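Local coordinates for laccase (Uncultured bacterium, PDB 4F7K), which probably oxidises phenolic and related substrates while reducing dioxygen to water, as an extracellular multicopper oxidase, at residues E205-P219 with P272-T284. Numbering follows the deposited sequence.
Sequences EGKVVALDGMPIVDP and PSEIPALPPNEVT
Val-209 meets the 272-284 segment with both methyls: CG2 lies 3.6 Å from CD1 of Leu-278, while CG1 lies 4.0 Å from CG2 of Ile-275, and the valine crosses each partner at roughly a right angle. With its CG anti to the carbonyl carbon (chi1 -66°), Leu-278 also brings CD1 to 3.8 Å from CB of Ala-210, while its CB packs 3.7 Å from CB of Pro-215. Toward the other end, Ile-275 lays CD1 over the bare backbone of Gly-206, 3.7 Å from CA. One water bridges the segments, donating to Val-209 O and Ile-216 O, both at 2.6 Å, and accepting from Leu-278 N at 2.9 Å. Replacing Val-209 by an alanine would remove both methyls and would probably leave a gap between Ile-275 and Leu-278, with the leucine freer to turn. Within the sheet, a classic beta bulge sets Val-209 and Ala-210 together opposite Asp-234 of the adjoining strand 232-239, and a type I' turn from Leu-211 to Met-214 returns the chain to Pro-215. The arrangement is an extended, proline-rich coil segment running over the hairpin at one border of a cupredoxin-like beta-sheet and leading toward strand 290-295.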
# COMPACT_ATOMS: atom_id res chain seq x y z
N GLU A 205 21.64 -6.92 -2.94
CA GLU A 205 22.31 -5.64 -2.76
C GLU A 205 21.79 -4.61 -3.76
O GLU A 205 21.77 -4.86 -4.98
CB GLU A 205 23.83 -5.79 -2.91
CG GLU A 205 24.64 -4.68 -2.26
CD GLU A 205 26.12 -5.00 -2.16
OE1 GLU A 205 26.72 -5.38 -3.19
OE2 GLU A 205 26.68 -4.87 -1.05
N GLY A 206 21.39 -3.46 -3.25
CA GLY A 206 20.86 -2.40 -4.08
C GLY A 206 20.24 -1.34 -3.21
O GLY A 206 20.74 -1.08 -2.10
N LYS A 207 19.14 -0.75 -3.68
CA LYS A 207 18.62 0.49 -3.10
C LYS A 207 17.12 0.68 -3.21
O LYS A 207 16.51 0.29 -4.21
CB LYS A 207 19.27 1.70 -3.79
CG LYS A 207 20.79 1.71 -3.86
CD LYS A 207 21.45 2.06 -2.53
CE LYS A 207 22.99 1.85 -2.65
NZ LYS A 207 23.38 0.46 -2.17
N VAL A 208 16.55 1.31 -2.18
CA VAL A 208 15.20 1.86 -2.27
C VAL A 208 15.17 2.93 -3.37
O VAL A 208 15.89 3.90 -3.29
CB VAL A 208 14.73 2.51 -0.94
CG1 VAL A 208 13.32 3.06 -1.10
CG2 VAL A 208 14.74 1.49 0.20
N VAL A 209 14.33 2.75 -4.38
CA VAL A 209 14.20 3.71 -5.47
C VAL A 209 12.86 4.47 -5.52
O VAL A 209 12.76 5.47 -6.23
CB VAL A 209 14.47 3.06 -6.84
CG1 VAL A 209 15.91 2.53 -6.88
CG2 VAL A 209 13.43 1.91 -7.12
N ALA A 210 11.86 4.00 -4.78
CA ALA A 210 10.58 4.72 -4.65
C ALA A 210 9.88 4.47 -3.32
O ALA A 210 10.08 3.43 -2.69
CB ALA A 210 9.62 4.37 -5.82
N LEU A 211 9.07 5.43 -2.88
CA LEU A 211 8.16 5.21 -1.75
C LEU A 211 6.74 5.62 -2.13
O LEU A 211 6.53 6.69 -2.73
CB LEU A 211 8.62 5.93 -0.49
CG LEU A 211 10.07 5.69 -0.03
CD1 LEU A 211 10.55 6.80 0.91
CD2 LEU A 211 10.23 4.32 0.62
N ASP A 212 5.78 4.76 -1.77
CA ASP A 212 4.37 5.04 -2.06
C ASP A 212 4.11 5.40 -3.54
O ASP A 212 3.34 6.31 -3.87
CB ASP A 212 3.83 6.11 -1.12
CG ASP A 212 3.82 5.65 0.35
OD1 ASP A 212 4.17 4.48 0.63
OD2 ASP A 212 3.44 6.45 1.23
N GLY A 213 4.77 4.68 -4.43
CA GLY A 213 4.56 4.92 -5.86
C GLY A 213 5.31 6.12 -6.39
O GLY A 213 5.23 6.40 -7.58
N MET A 214 6.06 6.81 -5.53
CA MET A 214 6.78 8.04 -5.93
C MET A 214 8.29 7.90 -5.87
O MET A 214 8.84 7.76 -4.78
CB MET A 214 6.36 9.26 -5.10
CG MET A 214 4.91 9.64 -5.27
SD MET A 214 4.57 10.29 -6.91
CE MET A 214 2.81 10.00 -6.99
N PRO A 215 8.94 7.92 -7.04
CA PRO A 215 10.40 7.85 -7.19
C PRO A 215 11.13 8.91 -6.37
O PRO A 215 10.67 10.05 -6.29
CB PRO A 215 10.61 8.13 -8.69
CG PRO A 215 9.34 7.74 -9.32
CD PRO A 215 8.28 8.13 -8.34
N ILE A 216 12.23 8.51 -5.74
CA ILE A 216 13.06 9.42 -4.98
C ILE A 216 14.27 9.80 -5.83
O ILE A 216 14.77 8.98 -6.62
CB ILE A 216 13.51 8.84 -3.62
CG1 ILE A 216 14.46 7.65 -3.78
CG2 ILE A 216 12.29 8.48 -2.74
CD1 ILE A 216 14.79 6.95 -2.44
N VAL A 217 14.72 11.04 -5.67
CA VAL A 217 15.82 11.58 -6.45
C VAL A 217 17.10 10.76 -6.30
O VAL A 217 17.69 10.33 -7.31
CB VAL A 217 16.03 13.10 -6.20
CG1 VAL A 217 17.35 13.60 -6.81
CG2 VAL A 217 14.86 13.89 -6.77
N ASP A 218 17.52 10.51 -5.07
CA ASP A 218 18.71 9.69 -4.87
C ASP A 218 18.37 8.40 -4.16
O ASP A 218 17.91 8.42 -3.03
CB ASP A 218 19.82 10.45 -4.12
CG ASP A 218 20.32 11.64 -4.90
OD1 ASP A 218 21.13 11.45 -5.84
OD2 ASP A 218 19.90 12.76 -4.57
N PRO A 219 18.59 7.26 -4.84
CA PRO A 219 18.29 5.94 -4.28
C PRO A 219 19.02 5.74 -2.95
O PRO A 219 20.12 6.24 -2.77
CB PRO A 219 18.79 4.98 -5.36
CG PRO A 219 18.77 5.79 -6.63
CD PRO A 219 19.20 7.15 -6.18
N PRO A 272 27.93 -5.83 -14.42
CA PRO A 272 27.63 -4.94 -13.29
C PRO A 272 27.32 -3.51 -13.72
O PRO A 272 27.82 -3.04 -14.74
CB PRO A 272 28.91 -4.98 -12.45
CG PRO A 272 29.63 -6.22 -12.89
CD PRO A 272 29.31 -6.35 -14.35
N SER A 273 26.48 -2.83 -12.94
CA SER A 273 26.05 -1.46 -13.24
C SER A 273 25.49 -0.78 -12.00
O SER A 273 25.09 -1.44 -11.03
CB SER A 273 25.00 -1.44 -14.36
N GLU A 274 25.48 0.55 -12.05
CA GLU A 274 24.80 1.35 -11.04
C GLU A 274 23.32 0.97 -10.97
O GLU A 274 22.69 0.71 -12.00
CB GLU A 274 24.94 2.83 -11.38
N ILE A 275 22.75 0.93 -9.76
CA ILE A 275 21.31 0.84 -9.65
C ILE A 275 20.75 2.20 -10.07
O ILE A 275 21.00 3.21 -9.41
CB ILE A 275 20.83 0.48 -8.22
CG1 ILE A 275 20.92 -1.02 -7.96
CG2 ILE A 275 19.42 0.94 -8.01
CD1 ILE A 275 22.26 -1.48 -7.41
N PRO A 276 19.99 2.23 -11.18
CA PRO A 276 19.54 3.52 -11.72
C PRO A 276 18.43 4.11 -10.84
O PRO A 276 17.82 3.38 -10.04
CB PRO A 276 18.97 3.13 -13.08
CG PRO A 276 18.36 1.76 -12.81
CD PRO A 276 19.31 1.10 -11.84
N ALA A 277 18.17 5.40 -10.98
CA ALA A 277 17.02 6.02 -10.33
C ALA A 277 15.80 5.89 -11.25
O ALA A 277 15.94 5.84 -12.48
CB ALA A 277 17.31 7.47 -10.01
N LEU A 278 14.61 5.86 -10.66
CA LEU A 278 13.37 5.86 -11.45
C LEU A 278 13.08 7.27 -12.02
O LEU A 278 13.37 8.27 -11.37
CB LEU A 278 12.18 5.34 -10.62
CG LEU A 278 12.24 3.87 -10.20
CD1 LEU A 278 11.09 3.53 -9.27
CD2 LEU A 278 12.22 2.93 -11.40
N PRO A 279 12.50 7.33 -13.24
CA PRO A 279 12.08 8.62 -13.80
C PRO A 279 11.01 9.27 -12.91
O PRO A 279 10.14 8.55 -12.37
CB PRO A 279 11.51 8.26 -15.18
CG PRO A 279 11.29 6.78 -15.16
CD PRO A 279 12.26 6.20 -14.17
N PRO A 280 11.08 10.60 -12.73
CA PRO A 280 10.21 11.22 -11.73
C PRO A 280 8.76 11.30 -12.20
O PRO A 280 8.50 11.26 -13.39
CB PRO A 280 10.80 12.64 -11.57
CG PRO A 280 12.12 12.63 -12.31
CD PRO A 280 11.97 11.59 -13.38
N ASN A 281 7.85 11.37 -11.25
CA ASN A 281 6.43 11.67 -11.51
C ASN A 281 6.25 13.16 -11.35
O ASN A 281 7.07 13.79 -10.70
CB ASN A 281 5.55 10.90 -10.50
CG ASN A 281 5.46 9.43 -10.82
OD1 ASN A 281 5.30 8.58 -9.91
ND2 ASN A 281 5.52 9.10 -12.11
N GLU A 282 5.18 13.74 -11.90
CA GLU A 282 4.98 15.19 -11.76
C GLU A 282 4.66 15.58 -10.31
O GLU A 282 3.60 15.24 -9.78
CB GLU A 282 3.90 15.70 -12.72
CG GLU A 282 4.10 15.37 -14.21
CD GLU A 282 5.13 16.25 -14.94
OE1 GLU A 282 5.36 17.43 -14.55
OE2 GLU A 282 5.69 15.76 -15.95
N VAL A 283 5.58 16.28 -9.65
CA VAL A 283 5.30 16.75 -8.28
C VAL A 283 5.28 18.27 -8.20
O VAL A 283 6.23 18.96 -8.63
CB VAL A 283 6.14 15.99 -7.13
CG1 VAL A 283 7.24 15.06 -7.69
CG2 VAL A 283 6.69 16.93 -6.06
N THR A 284 4.15 18.80 -7.72
CA THR A 284 3.96 20.24 -7.62
C THR A 284 4.55 20.74 -6.32
O THR A 284 4.09 20.38 -5.24
CB THR A 284 2.46 20.66 -7.77
OG1 THR A 284 1.99 20.30 -9.08
CG2 THR A 284 2.30 22.18 -7.60
O HOH W 1 14.31 6.77 -7.91